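Local coordinates for protein C.Elegans p53 tumor suppressor-like transcription factor (Caenorhabditis elegans, PDB 1T4W) that activates transcription by binding the same DNA consensus sequence as p53, promoting germline apoptosis after DNA damage and ensuring proper meiotic chromosome segregation, at residues 63-68 / 152-157; 28-33 / 171-176; 39-44 / 133-138; 100-105 / 118-123. One frame throughout, in Å; residues are numbered along the deposited sequence.

Contact 1 (63-68 / 152-157)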
# COMPACT_ATOMS: atom_id res chain seq x y z
N VAL A 63 -7.00 -0.16 0.19
CA VAL A 63 -8.36 0.35 0.12
C VAL A 63 -8.65 1.31 -1.04
O VAL A 63 -7.73 1.74 -1.76
CB VAL A 63 -8.71 1.10 1.44
CG1 VAL A 63 -8.29 0.24 2.63
CG2 VAL A 63 -8.01 2.47 1.49
N LYS A 64 -9.92 1.63 -1.21
CA LYS A 64 -10.34 2.56 -2.25
C LYS A 64 -11.09 3.72 -1.61
O LYS A 64 -11.69 3.56 -0.55
CB LYS A 64 -11.23 1.87 -3.30
CG LYS A 64 -12.58 1.41 -2.81
CD LYS A 64 -13.25 0.56 -3.88
CE LYS A 64 -14.60 0.03 -3.43
NZ LYS A 64 -14.51 -0.78 -2.19
N TYR A 65 -11.05 4.88 -2.25
CA TYR A 65 -11.72 6.04 -1.72
C TYR A 65 -12.02 6.98 -2.88
O TYR A 65 -11.55 6.77 -4.00
CB TYR A 65 -10.83 6.73 -0.68
CG TYR A 65 -9.59 7.42 -1.23
CD1 TYR A 65 -9.67 8.69 -1.81
CD2 TYR A 65 -8.34 6.80 -1.19
CE1 TYR A 65 -8.53 9.33 -2.35
CE2 TYR A 65 -7.20 7.42 -1.71
CZ TYR A 65 -7.30 8.69 -2.29
OH TYR A 65 -6.17 9.30 -2.82
N ASP A 66 -12.81 8.01 -2.62
CA ASP A 66 -13.11 8.98 -3.67
C ASP A 66 -13.33 10.34 -3.04
O ASP A 66 -12.95 10.56 -1.89
CB ASP A 66 -14.34 8.53 -4.47
CG ASP A 66 -15.63 8.66 -3.68
OD1 ASP A 66 -15.68 8.21 -2.51
OD2 ASP A 66 -16.61 9.20 -4.23
N LYS A 67 -13.96 11.24 -3.78
CA LYS A 67 -14.22 12.58 -3.28
C LYS A 67 -15.23 12.57 -2.14
O LYS A 67 -15.18 13.41 -1.24
CB LYS A 67 -14.74 13.47 -4.41
CG LYS A 67 -13.83 13.52 -5.64
CD LYS A 67 -13.71 12.15 -6.32
CE LYS A 67 -12.72 12.19 -7.47
NZ LYS A 67 -12.51 10.82 -8.03
N LYS A 68 -16.14 11.60 -2.16
CA LYS A 68 -17.18 11.49 -1.14
C LYS A 68 -16.71 10.90 0.20
O LYS A 68 -17.28 11.19 1.25
CB LYS A 68 -18.36 10.69 -1.69
CG LYS A 68 -18.98 11.32 -2.94
CD LYS A 68 -19.43 12.76 -2.68
CE LYS A 68 -19.93 13.43 -3.94
NZ LYS A 68 -20.40 14.82 -3.67
N THR A 152 -10.08 5.88 -6.16
CA THR A 152 -8.63 5.84 -6.07
C THR A 152 -8.22 4.70 -5.13
O THR A 152 -8.79 4.56 -4.04
CB THR A 152 -8.11 7.17 -5.53
OG1 THR A 152 -8.61 8.22 -6.36
CG2 THR A 152 -6.58 7.21 -5.52
N MET A 153 -7.28 3.87 -5.55
CA MET A 153 -6.80 2.77 -4.69
C MET A 153 -5.66 3.35 -3.87
O MET A 153 -4.86 4.13 -4.39
CB MET A 153 -6.33 1.60 -5.52
CG MET A 153 -7.42 1.01 -6.37
SD MET A 153 -6.82 -0.45 -7.22
CE MET A 153 -8.28 -0.94 -8.10
N CYS A 154 -5.57 2.93 -2.61
CA CYS A 154 -4.59 3.46 -1.66
C CYS A 154 -3.92 2.38 -0.79
O CYS A 154 -4.60 1.53 -0.21
CB CYS A 154 -5.32 4.46 -0.75
SG CYS A 154 -4.29 5.20 0.53
N LEU A 155 -2.58 2.40 -0.73
CA LEU A 155 -1.84 1.43 0.09
C LEU A 155 -1.52 2.16 1.39
O LEU A 155 -0.75 3.14 1.38
CB LEU A 155 -0.52 1.01 -0.59
CG LEU A 155 0.33 0.01 0.22
CD1 LEU A 155 -0.48 -1.26 0.45
CD2 LEU A 155 1.64 -0.32 -0.51
N ALA A 156 -2.10 1.70 2.49
CA ALA A 156 -1.92 2.34 3.80
C ALA A 156 -1.33 1.40 4.84
O ALA A 156 -1.66 0.21 4.87
CB ALA A 156 -3.28 2.88 4.32
N VAL A 157 -0.46 1.96 5.70
CA VAL A 157 0.17 1.21 6.78
C VAL A 157 -0.03 1.94 8.11
O VAL A 157 -0.07 3.17 8.17
CB VAL A 157 1.70 1.01 6.54
CG1 VAL A 157 1.91 -0.01 5.40
CG2 VAL A 157 2.36 2.32 6.23
O HOH W 1 -11.14 8.84 -6.88

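Contact 2 (28-33 / 171-176)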
# COMPACT_ATOMS: atom_id res chain seq x y z
N GLU A 28 2.67 14.16 -2.60
CA GLU A 28 1.97 12.93 -2.30
C GLU A 28 2.58 11.84 -3.18
O GLU A 28 3.11 12.13 -4.27
CB GLU A 28 0.49 13.12 -2.59
CG GLU A 28 -0.05 14.27 -1.75
CD GLU A 28 -1.56 14.31 -1.71
OE1 GLU A 28 -2.19 14.55 -2.77
OE2 GLU A 28 -2.10 14.11 -0.61
N LYS A 29 2.51 10.60 -2.73
CA LYS A 29 3.14 9.50 -3.45
C LYS A 29 2.25 8.70 -4.38
O LYS A 29 1.14 8.33 -4.01
CB LYS A 29 3.82 8.60 -2.44
CG LYS A 29 4.69 9.42 -1.50
CD LYS A 29 5.42 8.56 -0.52
CE LYS A 29 6.34 9.43 0.33
NZ LYS A 29 6.93 8.59 1.37
N TYR A 30 2.76 8.43 -5.57
CA TYR A 30 2.02 7.68 -6.59
C TYR A 30 2.80 6.47 -7.09
O TYR A 30 3.99 6.55 -7.39
CB TYR A 30 1.70 8.58 -7.79
CG TYR A 30 0.77 9.72 -7.48
CD1 TYR A 30 1.13 10.73 -6.59
CD2 TYR A 30 -0.50 9.79 -8.07
CE1 TYR A 30 0.26 11.78 -6.28
CE2 TYR A 30 -1.38 10.83 -7.77
CZ TYR A 30 -0.99 11.82 -6.88
OH TYR A 30 -1.85 12.85 -6.62
N LEU A 31 2.11 5.35 -7.18
CA LEU A 31 2.72 4.12 -7.68
C LEU A 31 1.91 3.55 -8.86
O LEU A 31 0.68 3.53 -8.82
CB LEU A 31 2.78 3.05 -6.58
CG LEU A 31 3.11 1.63 -7.06
CD1 LEU A 31 4.59 1.53 -7.40
CD2 LEU A 31 2.76 0.61 -5.95
N TRP A 32 2.61 3.11 -9.90
CA TRP A 32 1.96 2.45 -11.03
C TRP A 32 2.74 1.16 -11.13
O TRP A 32 3.96 1.18 -11.07
CB TRP A 32 2.12 3.23 -12.34
CG TRP A 32 1.49 4.62 -12.35
CD1 TRP A 32 0.26 4.97 -12.83
CD2 TRP A 32 2.08 5.81 -11.84
NE1 TRP A 32 0.06 6.32 -12.67
CE2 TRP A 32 1.16 6.86 -12.05
CE3 TRP A 32 3.31 6.09 -11.21
CZ2 TRP A 32 1.42 8.18 -11.67
CZ3 TRP A 32 3.57 7.40 -10.83
CH2 TRP A 32 2.63 8.43 -11.06
N THR A 33 2.04 0.04 -11.27
CA THR A 33 2.72 -1.26 -11.38
C THR A 33 1.83 -2.22 -12.16
O THR A 33 0.61 -2.02 -12.24
CB THR A 33 2.99 -1.88 -9.97
OG1 THR A 33 3.51 -3.22 -10.10
CG2 THR A 33 1.70 -1.93 -9.17
N TYR A 171 0.75 6.39 3.88
CA TYR A 171 0.15 5.74 2.73
C TYR A 171 0.71 6.25 1.43
O TYR A 171 1.37 7.30 1.38
CB TYR A 171 -1.38 5.92 2.75
CG TYR A 171 -1.84 7.37 2.84
CD1 TYR A 171 -1.81 8.20 1.72
CD2 TYR A 171 -2.25 7.92 4.06
CE1 TYR A 171 -2.17 9.53 1.80
CE2 TYR A 171 -2.61 9.27 4.16
CZ TYR A 171 -2.56 10.06 3.02
OH TYR A 171 -2.89 11.38 3.07
N ILE A 172 0.48 5.46 0.38
CA ILE A 172 0.81 5.83 -0.98
C ILE A 172 -0.57 6.30 -1.45
O ILE A 172 -1.52 5.52 -1.57
CB ILE A 172 1.27 4.66 -1.80
CG1 ILE A 172 2.65 4.21 -1.28
CG2 ILE A 172 1.36 5.08 -3.31
CD1 ILE A 172 3.18 2.96 -1.93
N LYS A 173 -0.67 7.60 -1.66
CA LYS A 173 -1.91 8.27 -2.03
C LYS A 173 -2.66 7.64 -3.19
O LYS A 173 -3.88 7.50 -3.16
CB LYS A 173 -1.60 9.75 -2.27
CG LYS A 173 -2.81 10.66 -2.41
CD LYS A 173 -3.05 10.97 -3.84
CE LYS A 173 -4.15 12.02 -4.04
NZ LYS A 173 -4.31 12.30 -5.50
N GLN A 174 -1.94 7.27 -4.24
CA GLN A 174 -2.61 6.62 -5.35
C GLN A 174 -1.76 5.51 -5.92
O GLN A 174 -0.59 5.69 -6.24
CB GLN A 174 -2.95 7.61 -6.49
CG GLN A 174 -3.42 6.89 -7.76
CD GLN A 174 -3.62 7.84 -8.92
OE1 GLN A 174 -4.51 8.67 -8.87
NE2 GLN A 174 -2.77 7.75 -9.97
N VAL A 175 -2.39 4.34 -6.05
CA VAL A 175 -1.77 3.18 -6.63
C VAL A 175 -2.62 2.78 -7.83
O VAL A 175 -3.86 2.65 -7.74
CB VAL A 175 -1.73 2.01 -5.62
CG1 VAL A 175 -1.28 0.74 -6.33
CG2 VAL A 175 -0.79 2.33 -4.47
N ARG A 176 -1.98 2.60 -8.98
CA ARG A 176 -2.72 2.16 -10.15
C ARG A 176 -2.08 0.89 -10.68
O ARG A 176 -0.86 0.82 -10.81
CB ARG A 176 -2.74 3.24 -11.23
CG ARG A 176 -3.69 4.38 -10.93
CD ARG A 176 -3.86 5.29 -12.15
NE ARG A 176 -4.59 4.60 -13.21
CZ ARG A 176 -4.52 4.92 -14.50
NH1 ARG A 176 -3.75 5.92 -14.90
NH2 ARG A 176 -5.23 4.24 -15.38
O HOH W 2 1.32 9.81 -0.23
O HOH W 3 -0.77 6.07 -9.43
O HOH W 4 -2.17 7.83 -13.65

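Contact 3 (39-44 / 133-138)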
# COMPACT_ATOMS: atom_id res chain seq x y z
N VAL A 39 6.54 -5.63 -5.88
CA VAL A 39 6.89 -4.24 -5.68
C VAL A 39 7.61 -4.16 -4.32
O VAL A 39 7.04 -4.51 -3.29
CB VAL A 39 5.65 -3.32 -5.63
CG1 VAL A 39 6.10 -1.88 -5.46
CG2 VAL A 39 4.81 -3.48 -6.89
N PRO A 40 8.87 -3.72 -4.32
CA PRO A 40 9.69 -3.59 -3.11
C PRO A 40 9.32 -2.36 -2.28
O PRO A 40 9.54 -1.23 -2.68
CB PRO A 40 11.12 -3.53 -3.66
CG PRO A 40 10.93 -2.79 -4.97
CD PRO A 40 9.64 -3.37 -5.54
N ILE A 41 8.73 -2.61 -1.12
CA ILE A 41 8.30 -1.53 -0.22
C ILE A 41 9.22 -1.43 1.00
O ILE A 41 9.75 -2.43 1.51
CB ILE A 41 6.87 -1.78 0.35
CG1 ILE A 41 5.84 -1.92 -0.78
CG2 ILE A 41 6.49 -0.65 1.36
CD1 ILE A 41 5.65 -0.64 -1.64
N GLN A 42 9.43 -0.20 1.46
CA GLN A 42 10.21 0.01 2.68
C GLN A 42 9.40 0.95 3.55
O GLN A 42 9.08 2.05 3.13
CB GLN A 42 11.55 0.67 2.37
CG GLN A 42 12.45 -0.15 1.48
CD GLN A 42 13.90 0.27 1.61
OE1 GLN A 42 14.22 1.46 1.49
NE2 GLN A 42 14.78 -0.70 1.85
N VAL A 43 9.04 0.50 4.75
CA VAL A 43 8.30 1.36 5.68
C VAL A 43 9.30 1.79 6.78
O VAL A 43 9.95 0.95 7.38
CB VAL A 43 7.11 0.62 6.33
CG1 VAL A 43 6.40 1.55 7.36
CG2 VAL A 43 6.10 0.17 5.23
N LYS A 44 9.42 3.09 7.02
CA LYS A 44 10.37 3.57 8.02
C LYS A 44 9.67 4.48 9.01
O LYS A 44 8.67 5.13 8.68
CB LYS A 44 11.52 4.34 7.35
CG LYS A 44 12.43 3.47 6.47
CD LYS A 44 13.42 4.35 5.70
CE LYS A 44 14.46 3.53 4.93
NZ LYS A 44 15.47 4.42 4.26
N PHE A 133 9.54 -5.44 2.62
CA PHE A 133 8.78 -6.55 2.05
C PHE A 133 8.33 -6.19 0.65
O PHE A 133 8.34 -5.02 0.25
CB PHE A 133 7.54 -6.88 2.91
CG PHE A 133 6.61 -5.70 3.11
CD1 PHE A 133 5.60 -5.42 2.19
CD2 PHE A 133 6.77 -4.85 4.20
CE1 PHE A 133 4.76 -4.30 2.34
CE2 PHE A 133 5.94 -3.72 4.36
CZ PHE A 133 4.93 -3.44 3.42
N ASP A 134 7.97 -7.21 -0.12
CA ASP A 134 7.43 -6.95 -1.43
C ASP A 134 5.94 -7.08 -1.33
O ASP A 134 5.44 -7.90 -0.55
CB ASP A 134 7.89 -7.96 -2.46
CG ASP A 134 9.34 -7.84 -2.76
OD1 ASP A 134 9.82 -6.69 -2.87
OD2 ASP A 134 9.99 -8.89 -2.90
N ILE A 135 5.22 -6.27 -2.08
CA ILE A 135 3.78 -6.43 -2.14
C ILE A 135 3.50 -6.80 -3.60
O ILE A 135 4.19 -6.34 -4.51
CB ILE A 135 3.03 -5.14 -1.76
CG1 ILE A 135 1.53 -5.39 -1.87
CG2 ILE A 135 3.48 -4.01 -2.65
CD1 ILE A 135 0.67 -4.34 -1.15
N ILE A 136 2.51 -7.66 -3.82
CA ILE A 136 2.18 -8.06 -5.18
C ILE A 136 0.65 -8.02 -5.35
O ILE A 136 -0.08 -8.50 -4.48
CB ILE A 136 2.79 -9.46 -5.51
CG1 ILE A 136 2.46 -9.85 -6.95
CG2 ILE A 136 2.23 -10.54 -4.55
CD1 ILE A 136 3.04 -11.19 -7.36
N PHE A 137 0.19 -7.39 -6.43
CA PHE A 137 -1.26 -7.24 -6.69
C PHE A 137 -1.71 -8.32 -7.68
O PHE A 137 -1.10 -8.51 -8.73
CB PHE A 137 -1.53 -5.84 -7.23
CG PHE A 137 -1.10 -4.76 -6.29
CD1 PHE A 137 -1.92 -4.39 -5.21
CD2 PHE A 137 0.15 -4.17 -6.40
CE1 PHE A 137 -1.49 -3.44 -4.26
CE2 PHE A 137 0.60 -3.22 -5.45
CZ PHE A 137 -0.23 -2.86 -4.38
N MET A 138 -2.78 -9.03 -7.31
CA MET A 138 -3.26 -10.12 -8.13
C MET A 138 -4.58 -9.86 -8.85
O MET A 138 -5.33 -10.78 -9.16
CB MET A 138 -3.33 -11.40 -7.29
CG MET A 138 -1.95 -11.88 -6.82
SD MET A 138 -0.74 -12.08 -8.18
CE MET A 138 -1.41 -13.55 -8.95

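Contact 4 (100-105 / 118-123)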
# COMPACT_ATOMS: atom_id res chain seq x y z
N PHE A 100 -6.91 -9.11 -2.54
CA PHE A 100 -6.47 -8.40 -3.73
C PHE A 100 -4.93 -8.39 -3.81
O PHE A 100 -4.34 -8.43 -4.91
CB PHE A 100 -7.01 -6.96 -3.68
CG PHE A 100 -7.01 -6.25 -5.02
CD1 PHE A 100 -5.82 -5.76 -5.57
CD2 PHE A 100 -8.19 -6.13 -5.75
CE1 PHE A 100 -5.81 -5.15 -6.85
CE2 PHE A 100 -8.19 -5.53 -7.03
CZ PHE A 100 -6.99 -5.04 -7.57
N PHE A 101 -4.28 -8.37 -2.65
CA PHE A 101 -2.82 -8.30 -2.59
C PHE A 101 -2.19 -9.27 -1.60
O PHE A 101 -2.86 -9.77 -0.70
CB PHE A 101 -2.40 -6.87 -2.21
CG PHE A 101 -2.74 -6.49 -0.79
CD1 PHE A 101 -4.06 -6.33 -0.40
CD2 PHE A 101 -1.73 -6.32 0.16
CE1 PHE A 101 -4.38 -6.00 0.93
CE2 PHE A 101 -2.03 -5.98 1.48
CZ PHE A 101 -3.37 -5.82 1.87
N TYR A 102 -0.90 -9.51 -1.77
CA TYR A 102 -0.15 -10.40 -0.88
C TYR A 102 1.21 -9.79 -0.53
O TYR A 102 1.70 -8.87 -1.19
CB TYR A 102 0.05 -11.77 -1.55
CG TYR A 102 -1.24 -12.42 -1.99
CD1 TYR A 102 -1.80 -12.14 -3.24
CD2 TYR A 102 -1.95 -13.27 -1.12
CE1 TYR A 102 -3.04 -12.68 -3.62
CE2 TYR A 102 -3.17 -13.81 -1.48
CZ TYR A 102 -3.71 -13.51 -2.73
OH TYR A 102 -4.95 -14.00 -3.04
N ILE A 103 1.81 -10.33 0.53
CA ILE A 103 3.09 -9.87 1.03
C ILE A 103 4.11 -11.00 0.86
O ILE A 103 3.88 -12.13 1.31
CB ILE A 103 2.96 -9.49 2.53
CG1 ILE A 103 1.86 -8.43 2.69
CG2 ILE A 103 4.30 -8.99 3.09
CD1 ILE A 103 2.10 -7.14 1.92
N ARG A 104 5.23 -10.70 0.21
CA ARG A 104 6.27 -11.71 -0.02
C ARG A 104 7.63 -11.15 0.38
O ARG A 104 7.84 -9.93 0.45
CB ARG A 104 6.29 -12.11 -1.50
CG ARG A 104 4.96 -12.66 -2.04
CD ARG A 104 4.61 -14.02 -1.45
NE ARG A 104 5.57 -15.06 -1.83
CZ ARG A 104 5.52 -15.74 -2.98
NH1 ARG A 104 4.57 -15.50 -3.87
NH2 ARG A 104 6.44 -16.66 -3.24
N ASN A 105 8.57 -12.06 0.60
CA ASN A 105 9.93 -11.71 1.00
C ASN A 105 9.89 -10.71 2.14
O ASN A 105 10.63 -9.73 2.14
CB ASN A 105 10.69 -11.12 -0.20
CG ASN A 105 10.79 -12.10 -1.34
OD1 ASN A 105 11.25 -13.23 -1.16
ND2 ASN A 105 10.35 -11.69 -2.53
N SER A 118 -9.33 -6.55 4.79
CA SER A 118 -8.14 -7.32 4.40
C SER A 118 -6.86 -6.63 4.94
O SER A 118 -6.48 -5.55 4.50
CB SER A 118 -8.10 -7.43 2.88
OG SER A 118 -7.10 -8.35 2.46
N THR A 119 -6.21 -7.27 5.90
CA THR A 119 -5.04 -6.69 6.54
C THR A 119 -3.93 -7.69 6.81
O THR A 119 -4.19 -8.77 7.34
CB THR A 119 -5.43 -6.07 7.91
OG1 THR A 119 -6.46 -5.10 7.74
CG2 THR A 119 -4.20 -5.43 8.60
N PHE A 120 -2.70 -7.33 6.47
CA PHE A 120 -1.56 -8.17 6.78
C PHE A 120 -0.92 -7.46 7.96
O PHE A 120 -0.69 -6.24 7.92
CB PHE A 120 -0.56 -8.26 5.62
CG PHE A 120 -0.97 -9.24 4.54
CD1 PHE A 120 -1.85 -8.87 3.53
CD2 PHE A 120 -0.51 -10.55 4.58
CE1 PHE A 120 -2.27 -9.80 2.57
CE2 PHE A 120 -0.92 -11.49 3.63
CZ PHE A 120 -1.81 -11.11 2.62
N THR A 121 -0.69 -8.20 9.04
CA THR A 121 -0.07 -7.64 10.23
C THR A 121 1.32 -8.18 10.43
O THR A 121 1.53 -9.39 10.61
CB THR A 121 -0.89 -7.93 11.50
OG1 THR A 121 -2.19 -7.34 11.38
CG2 THR A 121 -0.19 -7.33 12.74
N LEU A 122 2.29 -7.28 10.40
CA LEU A 122 3.67 -7.67 10.60
C LEU A 122 3.95 -7.66 12.10
O LEU A 122 3.66 -6.67 12.77
CB LEU A 122 4.63 -6.67 9.94
CG LEU A 122 4.47 -6.41 8.45
CD1 LEU A 122 5.67 -5.58 7.97
CD2 LEU A 122 4.39 -7.71 7.70
N ILE A 123 4.50 -8.75 12.61
CA ILE A 123 4.84 -8.81 14.03
C ILE A 123 6.29 -8.44 14.15
O ILE A 123 7.16 -9.09 13.58
CB ILE A 123 4.64 -10.23 14.63
CG1 ILE A 123 3.15 -10.55 14.73
CG2 ILE A 123 5.25 -10.29 16.01
CD1 ILE A 123 2.46 -10.83 13.40
O HOH W 5 -7.80 -7.46 -0.28

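Contact 1 (63-68 / 152-157)
Thr152 lies against the ring of Tyr65, its CB 3.9 Å from the ring centroid over one face and offset toward the rim. The methyl CG2 reaches on to the phenol end, 3.4 Å from Tyr65 OH. At the edge of the same ring, in its plane, Cys154 CB sits 3.6 Å from Tyr65 CE2, and Val63 brings CG2 alongside Cys154 CB. Tyr65 CG stands between its backbone N and carbonyl carbon (chi1 70°), which sets it 4.1 Å from Thr152 O. Behind these side chains, two pairs of backbone bonds fix the register: Val63 and Cys154 bond N to O both ways, Val63 N lying 3.0 Å from Cys154 O, and Tyr65 and Thr152 do the same. These are adjacent antiparallel strands in the larger sheet of the p53-like immunoglobulin-type beta-sandwich that forms the DNA-binding domain of this longer protein. Between the two bonded pairs, Lys64 and Met153 form a non-hydrogen-bonded pair, their side chains on the other face. Further out, a water joins Thr152 OG1 to Lys67 NZ, which donates to it. The phenol of Tyr65 is held by Lys173 O at the corner in strand 166-177, while Lys64 NZ donates to Asp81 O.

Contact 2 (28-33 / 171-176)
Strands 29-33 and 174-176, the parallel pair in the otherwise antiparallel larger sheet of the p53-like beta-sandwich, run 9° apart in direction and are joined by bonds from Gln174 N to Lys29 O, Leu31 N to Gln174 O, Arg176 N to Leu31 O and Thr33 N to Arg176 O. Tyr30 and Lys173 lie side by side pointing the same way, and Lys173 NZ donates to Tyr30 OH over 2.8 Å. A bend at chi2 (-102°) sets Lys173 CD 3.8 Å from Tyr30 CZ. Glu28 OE1, 4.1 Å from Lys173 NZ, is too far for a salt bridge. Gln174 meets the CD2-CE2 edge of the ring: its NE2 lies in the ring plane, 3.6 Å from Tyr30 CD2, with the amide turned 75° to the ring. A phenylalanine in place of Tyr30 would probably leave the Lys173 ammonium without its phenol partner. One water links Gln174 NE2 to Leu31 O; another accepts from both Trp32 NE1 and Arg176 NH1. On the opposite face Leu31 CD2 packs 4.1 Å from Val175 CG1. Arg176 NH2 also forms a salt bridge with Glu141. Strand 19-23 flanks strand 29-33, strand 152-160 flanks 166-177, and Phe188 of helix 181-194 meets the Tyr30 and Trp32 rings.

Contact 3 (39-44 / 133-138)
Val39 and Ile135 exchange backbone bonds in both directions, Val39 N to Ile135 O and Ile135 N to Val39 O, each 2.8 Å long. Ile41 and Phe133 repeat the pattern, but unevenly: Ile41 N to Phe133 O is 2.8 Å, whereas Phe133 N reaches Ile41 O at 3.2 Å. Between these hydrogen-bonded pairs Pro40 faces Asp134 in a non-hydrogen-bonded position. The proline nitrogen has no hydrogen to give, and although Asp134 OD1 comes 3.1 Å from Pro40 CA, that approach is only a close contact. The carboxylate finds its bond at the other oxygen, where OD2 accepts from Asn105 ND2. Val39 O also receives a CA-H...O contact from Asp134 CA.

On the Val39, Ile41, Phe133 and Ile135 face the side chains that meet are apolar. Ile41 CB stands over one face of the Phe133 ring, 4.2 Å from its centroid, and its two branches divide: CG2 goes to Phe133 CZ, while CG1, anti to the carbonyl carbon (chi1 -58°), lies 3.7 Å from Ile135 CG2. An alanine at Ile41 would probably leave Phe133 CZ and Ile135 CG2 without these neighbours and open a gap between them. Val43 CG2 adds a contact with Phe133 CE2.

This pair forms the middle of the four-stranded antiparallel sheet of the p53-like beta-sandwich. Strand 3-8 flanks strand 39-46, placing Val8 and Ile6 beside Val39 and Ile41, and strand 101-104 flanks strand 130-137, with Phe101 against Ile135.

Contact 4 (100-105 / 118-123)
Phe101 and Phe120 meet across the interior of the p53-like beta-sandwich, one from strand 101-104 of the four-stranded sheet, the other from strand 119-123 of the larger sheet. The strand axes come no closer than 8.5 Å. No hydrogen bond crosses between the segments, and side chains fill the gap, Phe120 also touching the backbone of the facing strand with CE1 3.3 Å from Phe101 O. The rings form an offset edge-to-face pair: the edge of Phe120 is turned toward the face of Phe101, with planes 65° apart and centroids 5.3 Å apart. The two side chains run antiparallel past one another, bringing Phe101 CE2 to 3.5 Å from Phe120 CD1.

Ile103 occupies one face of the Phe120 ring. Phe120 CG, anti to its carbonyl carbon (chi1 -81°), is set 3.5 Å from Ile103 CG1. That CG1, likewise anti to its own carbonyl carbon, stands 3.8 Å from the ring centroid, offset toward the rim in a CH-pi contact. The far end of Phe120 reaches the next residue of the facing strand, with CZ 3.9 Å from Tyr102 CA. Tyr102 itself points away from strand 119-123, and its hydroxyl bonds to Pro96 O. Tyr112 of strand 109-113 adds another aromatic ring beside Phe120, and Phe62 and Phe137 pack against Phe101.

At the start of both segments the contact becomes polar. Ser118 OG bonds to Tyr112 OH and Ser99 OG. It also shares a water with Phe100 N, the water accepting from that nitrogen at 2.9 Å.

Overall arrangement
From the N terminus, residues 28-33 open the widest loop, closed by contact 2 only when the chain reaches 171-176; all three other contacts nest inside it. Residues 39-44 come next and pair with 133-138 in contact 3. Contact 1 starts at 63-68, inside that loop, but ends at 152-157, beyond it, so contacts 1 and 3 cross. Contact 4, closing the short loop from 100-105 to 118-123, is nested within both. Contacts 1 and 2 join neighbouring strands of the larger sheet, contact 3 the central strands of the smaller one, and contact 4 bridges the two. Leu155 against Ile135, and Thr33 against Val39, also link the sheets.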